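Local atomic coordinates of DUF6844 domain-containing protein (Francisella tularensis subsp. tularensis, PDB entry 4QVR), a protein that is of unknown function but carries a DUF6844 domain and is probably exported, since it is made with a predicted signal peptide. Residues 205-210 / 226-231; 255-260 / 268-273; 359-364 / 419-424. One frame throughout, in Å; residues are numbered along the deposited sequence. Where two conformers were deposited one is given.

From the N terminus, contact 1 comes first: it closes a loop of 15 residues and sets helix 203-213 beside the start of helix 224-246. That second helix leads on to strand 251-261, where contact 2 closes a seven-residue excursion within a beta hairpin, about 45 Å from contact 1 between centres. Contact 3 spans 54 residues and fastens helix 349-370 to the loop before strand 424-433 of the four-stranded sheet. The three follow in series, neither nesting nor crossing. Contacts 2 and 3 come within about 9 Å at their nearest atoms, and helix 134-159 lies against both regions, its Phe142 touching Thr256 of contact 2 and Asn363 on the helix of contact 3.

Contact 1: residues 205-210 / 226-231; sequences AKLDNQ and EKKKAL
The carboxylate of Asp208 meets the ammonium of Lys227 through one oxygen: NZ lies 2.9 Å from OD1, on the syn lone pair, in a hydrogen-bonded salt bridge. The amide of Gln210 is approached differently, by methyl CD2 of Leu231, 3.9 Å from NE2. Lys227 reaches Asp208 with its chain fully extended, every torsion beyond chi1 (-69°) close to 180°.

Between these polar groups sits Leu207. Its two methyls part company: CD1 rests 3.8 Å from Lys228 CG, whose aliphatic chain runs roughly perpendicular to the leucine side chain, while CD2 meets Leu231 CD2 at 3.8 Å. Leu211, one turn further along helix 203-213, also touches Lys227 and Leu231, and Glu225 forms a salt bridge with Lys228 NZ.

The segment axes approach to 10.2 Å with 33° between their N-to-C directions, so this is a roughly parallel helix pair whose connection must run back along it. Mixed chemistry holds it: a small leucine centre, lysine methylenes used as apolar surface, and one salt bridge in a surface setting, where solvent would probably soften its electrostatic contribution.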
loop_
_atom_site.group_PDB
_atom_site.type_symbol
_atom_site.label_atom_id
_atom_site.label_comp_id
_atom_site.label_asym_id
_atom_site.label_seq_id
_atom_site.Cartn_x
_atom_site.Cartn_y
_atom_site.Cartn_z
ATOM N N ALA A 205 40.782 7.187 17.563
ATOM C CA ALA A 205 39.813 7.945 18.330
ATOM C C ALA A 205 38.722 8.503 17.424
ATOM O O ALA A 205 37.576 8.609 17.837
ATOM C CB ALA A 205 40.491 9.046 19.139
ATOM N N LYS A 206 39.056 8.835 16.185
ATOM C CA LYS A 206 38.024 9.300 15.261
ATOM C C LYS A 206 37.120 8.157 14.879
ATOM O O LYS A 206 35.926 8.366 14.675
ATOM C CB LYS A 206 38.613 10.021 14.058
ATOM C CG LYS A 206 39.195 11.369 14.483
ATOM C CD LYS A 206 39.807 12.183 13.351
ATOM C CE LYS A 206 41.043 11.515 12.769
ATOM N NZ LYS A 206 41.796 12.422 11.848
ATOM N N LEU A 207 37.667 6.945 14.788
ATOM C CA LEU A 207 36.822 5.763 14.543
ATOM C C LEU A 207 35.855 5.631 15.694
ATOM O O LEU A 207 34.669 5.542 15.489
ATOM C CB LEU A 207 37.621 4.465 14.454
ATOM C CG LEU A 207 38.164 4.024 13.110
ATOM C CD1 LEU A 207 39.088 2.835 13.303
ATOM C CD2 LEU A 207 37.008 3.664 12.190
ATOM N N ASP A 208 36.385 5.612 16.913
ATOM C CA ASP A 208 35.542 5.505 18.116
ATOM C C ASP A 208 34.425 6.539 18.116
ATOM O O ASP A 208 33.322 6.229 18.500
ATOM C CB ASP A 208 36.371 5.675 19.401
ATOM C CG ASP A 208 37.419 4.570 19.593
ATOM O OD1 ASP A 208 37.254 3.457 19.043
ATOM O OD2 ASP A 208 38.405 4.822 20.324
ATOM N N ASN A 209 34.720 7.782 17.738
ATOM C CA ASN A 209 33.684 8.805 17.685
ATOM C C ASN A 209 32.582 8.407 16.680
ATOM O O ASN A 209 31.387 8.581 16.934
ATOM C CB ASN A 209 34.251 10.179 17.297
ATOM C CG ASN A 209 34.979 10.893 18.442
ATOM O OD1 ASN A 209 35.285 10.319 19.501
ATOM N ND2 ASN A 209 35.256 12.172 18.216
ATOM N N GLN A 210 32.989 7.880 15.538
ATOM C CA GLN A 210 32.022 7.473 14.520
ATOM C C GLN A 210 31.179 6.309 14.993
ATOM O O GLN A 210 29.995 6.236 14.693
ATOM C CB GLN A 210 32.732 7.102 13.241
ATOM C CG GLN A 210 33.374 8.276 12.539
ATOM C CD GLN A 210 34.019 7.838 11.253
ATOM O OE1 GLN A 210 33.409 7.922 10.184
ATOM N NE2 GLN A 210 35.205 7.281 11.352
ATOM N N GLU A 226 37.995 -4.570 13.333
ATOM C CA GLU A 226 36.702 -5.032 13.779
ATOM C C GLU A 226 35.780 -3.822 13.926
ATOM O O GLU A 226 34.577 -3.903 13.658
ATOM C CB GLU A 226 36.857 -5.818 15.077
ATOM C CG GLU A 226 35.606 -6.555 15.499
ATOM C CD GLU A 226 35.862 -7.596 16.572
ATOM O OE1 GLU A 226 37.040 -7.822 16.949
ATOM O OE2 GLU A 226 34.872 -8.208 17.023
ATOM N N LYS A 227 36.358 -2.693 14.333
ATOM C CA LYS A 227 35.609 -1.451 14.455
ATOM C C LYS A 227 35.262 -0.915 13.074
ATOM O O LYS A 227 34.143 -0.458 12.848
ATOM C CB LYS A 227 36.404 -0.396 15.235
ATOM C CG LYS A 227 36.570 -0.720 16.712
ATOM C CD LYS A 227 37.488 0.272 17.415
ATOM C CE LYS A 227 37.565 -0.026 18.900
ATOM N NZ LYS A 227 38.446 0.922 19.626
ATOM N N LYS A 228 36.223 -0.956 12.160
ATOM C CA LYS A 228 36.001 -0.467 10.795
ATOM C C LYS A 228 34.876 -1.205 10.060
ATOM O O LYS A 228 34.100 -0.578 9.337
ATOM C CB LYS A 228 37.292 -0.548 9.964
ATOM C CG LYS A 228 38.384 0.419 10.409
ATOM C CD LYS A 228 39.721 0.076 9.768
ATOM C CE LYS A 228 40.851 0.931 10.308
ATOM N NZ LYS A 228 42.145 0.499 9.714
ATOM N N LYS A 229 34.776 -2.520 10.254
ATOM C CA LYS A 229 33.750 -3.306 9.552
ATOM C C LYS A 229 32.371 -3.141 10.168
ATOM O O LYS A 229 31.377 -3.119 9.459
ATOM C CB LYS A 229 34.115 -4.797 9.485
ATOM C CG LYS A 229 34.054 -5.565 10.798
ATOM C CD LYS A 229 34.448 -7.026 10.573
ATOM C CE LYS A 229 34.498 -7.813 11.877
ATOM N NZ LYS A 229 35.043 -9.193 11.702
ATOM N N ALA A 230 32.317 -3.040 11.491
ATOM C CA ALA A 230 31.048 -2.863 12.183
ATOM C C ALA A 230 30.448 -1.555 11.738
ATOM O O ALA A 230 29.228 -1.425 11.647
ATOM C CB ALA A 230 31.248 -2.860 13.683
ATOM N N LEU A 231 31.334 -0.612 11.428
ATOM C CA LEU A 231 30.979 0.721 10.981
ATOM C C LEU A 231 30.506 0.752 9.535
ATOM O O LEU A 231 29.454 1.336 9.250
ATOM C CB LEU A 231 32.187 1.628 11.140
ATOM C CG LEU A 231 32.033 3.120 10.922
ATOM C CD1 LEU A 231 30.969 3.686 11.862
ATOM C CD2 LEU A 231 33.386 3.788 11.173
#

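Contact 2: residues 255-260 / 268-273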
loop_
_atom_site.group_PDB
_atom_site.type_symbol
_atom_site.label_atom_id
_atom_site.label_comp_id
_atom_site.label_asym_id
_atom_site.label_seq_id
_atom_site.Cartn_x
_atom_site.Cartn_y
_atom_site.Cartn_z
ATOM N N LYS A 255 -4.245 -4.440 -7.577
ATOM C CA LYS A 255 -5.415 -5.238 -7.420
ATOM C C LYS A 255 -5.584 -5.617 -5.955
ATOM O O LYS A 255 -4.608 -5.924 -5.269
ATOM C CB LYS A 255 -5.209 -6.530 -8.215
ATOM C CG LYS A 255 -6.416 -7.468 -8.276
ATOM C CD LYS A 255 -7.479 -6.886 -9.196
ATOM C CE LYS A 255 -8.799 -7.607 -9.035
ATOM N NZ LYS A 255 -9.855 -6.922 -9.800
ATOM N N THR A 256 -6.819 -5.565 -5.456
ATOM C CA THR A 256 -7.112 -5.992 -4.100
ATOM C C THR A 256 -8.216 -7.005 -4.189
ATOM O O THR A 256 -8.941 -7.013 -5.175
ATOM C CB THR A 256 -7.561 -4.856 -3.198
ATOM O OG1 THR A 256 -8.570 -4.087 -3.867
ATOM C CG2 THR A 256 -6.396 -3.948 -2.885
ATOM N N PHE A 257 -8.338 -7.834 -3.148
ATOM C CA PHE A 257 -9.343 -8.889 -3.046
ATOM C C PHE A 257 -9.859 -8.988 -1.611
ATOM O O PHE A 257 -9.102 -8.756 -0.665
ATOM C CB PHE A 257 -8.731 -10.266 -3.346
ATOM C CG PHE A 257 -8.179 -10.405 -4.729
ATOM C CD1 PHE A 257 -8.992 -10.824 -5.770
ATOM C CD2 PHE A 257 -6.847 -10.168 -4.978
ATOM C CE1 PHE A 257 -8.489 -10.964 -7.049
ATOM C CE2 PHE A 257 -6.340 -10.309 -6.248
ATOM C CZ PHE A 257 -7.164 -10.699 -7.283
ATOM N N VAL A 258 -11.126 -9.345 -1.449
ATOM C CA VAL A 258 -11.699 -9.463 -0.108
ATOM C C VAL A 258 -12.339 -10.821 0.096
ATOM O O VAL A 258 -12.948 -11.363 -0.813
ATOM C CB VAL A 258 -12.745 -8.366 0.190
ATOM C CG1 VAL A 258 -13.921 -8.427 -0.769
ATOM C CG2 VAL A 258 -13.242 -8.482 1.622
ATOM N N VAL A 259 -12.155 -11.377 1.291
ATOM C CA VAL A 259 -12.764 -12.635 1.654
ATOM C C VAL A 259 -13.303 -12.554 3.096
ATOM O O VAL A 259 -12.657 -12.002 3.980
ATOM C CB VAL A 259 -11.762 -13.813 1.604
ATOM C CG1 VAL A 259 -12.450 -15.126 1.982
ATOM C CG2 VAL A 259 -11.176 -13.977 0.242
ATOM N N GLU A 260 -14.485 -13.095 3.314
ATOM C CA GLU A 260 -15.040 -13.199 4.662
ATOM C C GLU A 260 -15.079 -14.668 5.072
ATOM O O GLU A 260 -15.669 -15.517 4.371
ATOM C CB GLU A 260 -16.443 -12.621 4.757
ATOM C CG GLU A 260 -16.550 -11.147 4.431
ATOM C CD GLU A 260 -17.961 -10.639 4.650
ATOM O OE1 GLU A 260 -18.430 -10.633 5.814
ATOM O OE2 GLU A 260 -18.587 -10.232 3.650
ATOM N N GLY A 268 -6.460 -9.044 0.501
ATOM C CA GLY A 268 -5.182 -9.317 -0.123
ATOM C C GLY A 268 -4.885 -8.164 -1.074
ATOM O O GLY A 268 -5.787 -7.573 -1.660
ATOM N N VAL A 269 -3.632 -7.786 -1.181
ATOM C CA VAL A 269 -3.260 -6.700 -2.078
ATOM C C VAL A 269 -2.047 -7.182 -2.850
ATOM O O VAL A 269 -1.186 -7.863 -2.302
ATOM C CB VAL A 269 -2.985 -5.385 -1.324
ATOM C CG1 VAL A 269 -1.876 -5.569 -0.316
ATOM C CG2 VAL A 269 -2.629 -4.242 -2.298
ATOM N N VAL A 270 -2.077 -6.929 -4.151
ATOM C CA VAL A 270 -0.984 -7.239 -5.039
ATOM C C VAL A 270 -0.400 -5.878 -5.370
ATOM O O VAL A 270 -1.131 -4.986 -5.790
ATOM C CB VAL A 270 -1.488 -7.916 -6.340
ATOM C CG1 VAL A 270 -0.365 -8.052 -7.376
ATOM C CG2 VAL A 270 -2.042 -9.289 -6.048
ATOM N N VAL A 271 0.905 -5.719 -5.161
ATOM C CA VAL A 271 1.608 -4.468 -5.485
ATOM C C VAL A 271 2.717 -4.708 -6.546
ATOM O O VAL A 271 3.216 -5.830 -6.697
ATOM C CB VAL A 271 2.237 -3.793 -4.243
ATOM C CG1 VAL A 271 1.180 -3.376 -3.201
ATOM C CG2 VAL A 271 3.322 -4.664 -3.594
ATOM N N ILE A 272 3.049 -3.655 -7.303
ATOM C CA ILE A 272 4.117 -3.702 -8.277
ATOM C C ILE A 272 4.994 -2.489 -8.025
ATOM O O ILE A 272 4.518 -1.501 -7.504
ATOM C CB ILE A 272 3.617 -3.569 -9.723
ATOM C CG1 ILE A 272 3.014 -2.176 -9.908
ATOM C CG2 ILE A 272 2.683 -4.705 -10.051
ATOM C CD1 ILE A 272 2.462 -1.889 -11.261
ATOM N N TYR A 273 6.275 -2.581 -8.378
ATOM C CA TYR A 273 7.176 -1.456 -8.273
ATOM C C TYR A 273 7.464 -0.923 -9.661
ATOM O O TYR A 273 7.711 -1.699 -10.575
ATOM C CB TYR A 273 8.521 -1.822 -7.642
ATOM C CG TYR A 273 9.441 -0.615 -7.645
ATOM C CD1 TYR A 273 9.294 0.383 -6.712
ATOM C CD2 TYR A 273 10.428 -0.454 -8.618
ATOM C CE1 TYR A 273 10.111 1.509 -6.720
ATOM C CE2 TYR A 273 11.260 0.657 -8.622
ATOM C CZ TYR A 273 11.082 1.647 -7.667
ATOM O OH TYR A 273 11.876 2.781 -7.668
#
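A beta hairpin of strands 251-261 and 264-273 contains this contact, and three antiparallel bridges fix its register. Phe257 and Gly268 form a hydrogen-bonded pair with both bonds made: Phe257 N gives to Gly268 O at 3.0 Å, and Gly268 N to Phe257 O at 2.9 Å. In each the donor stands about 20° off the carbonyl plane. Lys255 and Val270 form the other hydrogen-bonded pair of the register, where Val270 N reaches Lys255 O at 2.9 Å with an almost straight N-H...O angle of 172°. The intervening non-hydrogen-bonded pair, Thr256 with Val269, has the shorter CA to CA distance of 4.4 Å, and its CG2 methyls meet at 3.8 Å: with chi1 of 48° Thr256 turns CG2 opposite its carbonyl carbon, and Val269 has CG2 opposite its backbone N. Here Gly268 O also receives a CA-H...O contact from Thr256 CA at 3.2 Å.

On the face of Lys255 and Phe257, Gly268 has no side chain to set against the phenylalanine, and Val270 CG2 meets the ring at its edge, 4.4 Å from Phe257 CE2.

Thr256 OG1 bonds to Gly314 O and Tyr316 N, while Lys255 NZ is held by Thr79, Asp80 and Ser81, so both buried polar ends have partners. Strand 264-273 is the central one of a three-stranded sheet, with strand 117-126 on its other side, joined through Val269 and Ala121. Helix 94-108 packs against Lys255 and Phe257 on one face; helix 134-159 lies against Thr256 and Val269 on the other.

Contact 3: residues 359-364 / 419-424; sequences MARANL and LDIVGL
Arg361 reaches from helix 349-370 to the loop at Asp420 and Ile421 with the end of its guanidinium group. NH2 lies 3.5 Å from Asp420 CA, which sits at the edge in the guanidinium plane, and also 3.5 Å from Ile421 N. Ile421 CG1 is over one face, displaced toward the rim, 4.1 Å from Arg361 NH2. An extended chain, with CG anti to the backbone N (chi1 -172°) and trans torsions as far as NE, carries the group this far from the helix.

One turn later Leu364 supplies the apolar half of the contact. Its CD1 comes within 3.5 Å of Leu424 CD2, the two leucine side chains lying alongside with their ends pointing opposite ways, and it lies 4.5 Å from Ile421 CG2. Methyls of Ile421 and Leu424 thus converge on a single branch of Leu364.

The next shell anchors these groups. Trp448 of strand 440-448 touches Leu364, Ile421 and Leu424 together, giving the three a common backing, and Ile368, one turn beyond Leu364, packs on Ile421. Leu364 also rests on Ile330 and Ala332 of strand 328-337, so the helix is seated on the four-stranded sheet. Between Ile421 and Leu424 the loop turns through Gly423, whose positive phi of 63° suits glycine.

The geometry gives no hydrogen bond between the two segments, and the nearest opposite charges, Arg361 NH2 and Asp420 OD1, stand 6.2 Å apart. Any attraction between them is therefore probably long-range. What joins loop and helix is van der Waals contact: leucine and isoleucine methyls toward the sheet, and toward the surface a guanidinium laid against an isoleucine side chain and the loop backbone.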
loop_
_atom_site.group_PDB
_atom_site.type_symbol
_atom_site.label_atom_id
_atom_site.label_comp_id
_atom_site.label_asym_id
_atom_site.label_seq_id
_atom_site.Cartn_x
_atom_site.Cartn_y
_atom_site.Cartn_z
HETATM N N MSE A 359 -13.026 7.329 4.130
HETATM C CA MSE A 359 -12.051 6.258 3.944
HETATM C C MSE A 359 -11.238 6.522 2.702
HETATM O O MSE A 359 -10.022 6.373 2.726
HETATM C CB MSE A 359 -12.673 4.855 3.910
HETATM C CG MSE A 359 -13.505 4.488 5.160
HETATM SE SE MSE A 359 -12.462 4.423 6.844
HETATM C CE MSE A 359 -13.686 3.404 7.997
ATOM N N ALA A 360 -11.889 6.928 1.615
ATOM C CA ALA A 360 -11.181 7.205 0.368
ATOM C C ALA A 360 -10.123 8.290 0.566
ATOM O O ALA A 360 -9.013 8.198 0.031
ATOM C CB ALA A 360 -12.158 7.596 -0.726
ATOM N N ARG A 361 -10.463 9.291 1.371
ATOM C CA ARG A 361 -9.562 10.379 1.655
ATOM C C ARG A 361 -8.379 9.887 2.486
ATOM O O ARG A 361 -7.237 10.241 2.204
ATOM C CB ARG A 361 -10.299 11.488 2.396
ATOM C CG ARG A 361 -9.476 12.749 2.570
ATOM C CD ARG A 361 -10.173 13.786 3.432
ATOM N NE ARG A 361 -9.314 14.959 3.561
ATOM C CZ ARG A 361 -8.276 15.049 4.390
ATOM N NH1 ARG A 361 -7.943 14.035 5.188
ATOM N NH2 ARG A 361 -7.557 16.157 4.411
ATOM N N ALA A 362 -8.645 9.081 3.510
ATOM C CA ALA A 362 -7.574 8.542 4.325
ATOM C C ALA A 362 -6.593 7.724 3.455
ATOM O O ALA A 362 -5.390 7.680 3.723
ATOM C CB ALA A 362 -8.131 7.708 5.468
ATOM N N ASN A 363 -7.095 7.075 2.412
ATOM C CA ASN A 363 -6.233 6.331 1.498
ATOM C C ASN A 363 -5.242 7.279 0.790
ATOM O O ASN A 363 -4.062 6.952 0.593
ATOM C CB ASN A 363 -7.073 5.568 0.474
ATOM C CG ASN A 363 -7.696 4.295 1.036
ATOM O OD1 ASN A 363 -7.159 3.655 1.932
ATOM N ND2 ASN A 363 -8.793 3.898 0.467
ATOM N N LEU A 364 -5.718 8.461 0.406
ATOM C CA LEU A 364 -4.854 9.451 -0.218
ATOM C C LEU A 364 -3.846 10.016 0.783
ATOM O O LEU A 364 -2.686 10.205 0.444
ATOM C CB LEU A 364 -5.667 10.577 -0.867
ATOM C CG LEU A 364 -6.483 10.152 -2.103
ATOM C CD1 LEU A 364 -7.376 11.299 -2.542
ATOM C CD2 LEU A 364 -5.580 9.688 -3.248
ATOM N N LEU A 419 -2.640 17.350 5.836
ATOM C CA LEU A 419 -2.402 18.324 4.775
ATOM C C LEU A 419 -3.631 18.341 3.867
ATOM O O LEU A 419 -3.643 17.693 2.823
ATOM C CB LEU A 419 -1.121 17.981 3.993
ATOM C CG LEU A 419 -0.946 16.614 3.296
ATOM C CD1 LEU A 419 0.415 16.588 2.617
ATOM C CD2 LEU A 419 -1.080 15.417 4.230
ATOM N N ASP A 420 -4.668 19.075 4.276
ATOM C CA ASP A 420 -5.933 19.108 3.520
ATOM C C ASP A 420 -5.728 18.881 2.017
ATOM O O ASP A 420 -5.024 19.642 1.347
ATOM C CB ASP A 420 -6.802 20.354 3.842
ATOM C CG ASP A 420 -6.023 21.664 3.829
ATOM O OD1 ASP A 420 -4.836 21.675 3.440
ATOM O OD2 ASP A 420 -6.614 22.692 4.228
ATOM N N ILE A 421 -6.336 17.804 1.516
ATOM C CA ILE A 421 -6.239 17.423 0.111
ATOM C C ILE A 421 -7.194 18.308 -0.669
ATOM O O ILE A 421 -8.370 18.394 -0.328
ATOM C CB ILE A 421 -6.666 15.947 -0.141
ATOM C CG1 ILE A 421 -6.034 14.953 0.856
ATOM C CG2 ILE A 421 -6.344 15.545 -1.574
ATOM C CD1 ILE A 421 -4.527 14.847 0.795
ATOM N N VAL A 422 -6.696 18.947 -1.723
ATOM C CA VAL A 422 -7.522 19.841 -2.537
ATOM C C VAL A 422 -7.960 19.185 -3.836
ATOM O O VAL A 422 -7.253 18.349 -4.398
ATOM C CB VAL A 422 -6.766 21.153 -2.882
ATOM C CG1 VAL A 422 -7.612 22.057 -3.776
ATOM C CG2 VAL A 422 -6.370 21.888 -1.610
ATOM N N GLY A 423 -9.140 19.571 -4.303
ATOM C CA GLY A 423 -9.657 19.092 -5.565
ATOM C C GLY A 423 -9.891 17.608 -5.597
ATOM O O GLY A 423 -9.144 16.864 -6.218
ATOM N N LEU A 424 -10.930 17.181 -4.908
ATOM C CA LEU A 424 -11.303 15.787 -4.888
ATOM C C LEU A 424 -12.655 15.651 -5.518
ATOM O O LEU A 424 -13.640 16.113 -4.948
ATOM C CB LEU A 424 -11.383 15.272 -3.462
ATOM C CG LEU A 424 -10.078 15.132 -2.717
ATOM C CD1 LEU A 424 -10.382 14.597 -1.326
ATOM C CD2 LEU A 424 -9.145 14.197 -3.476
#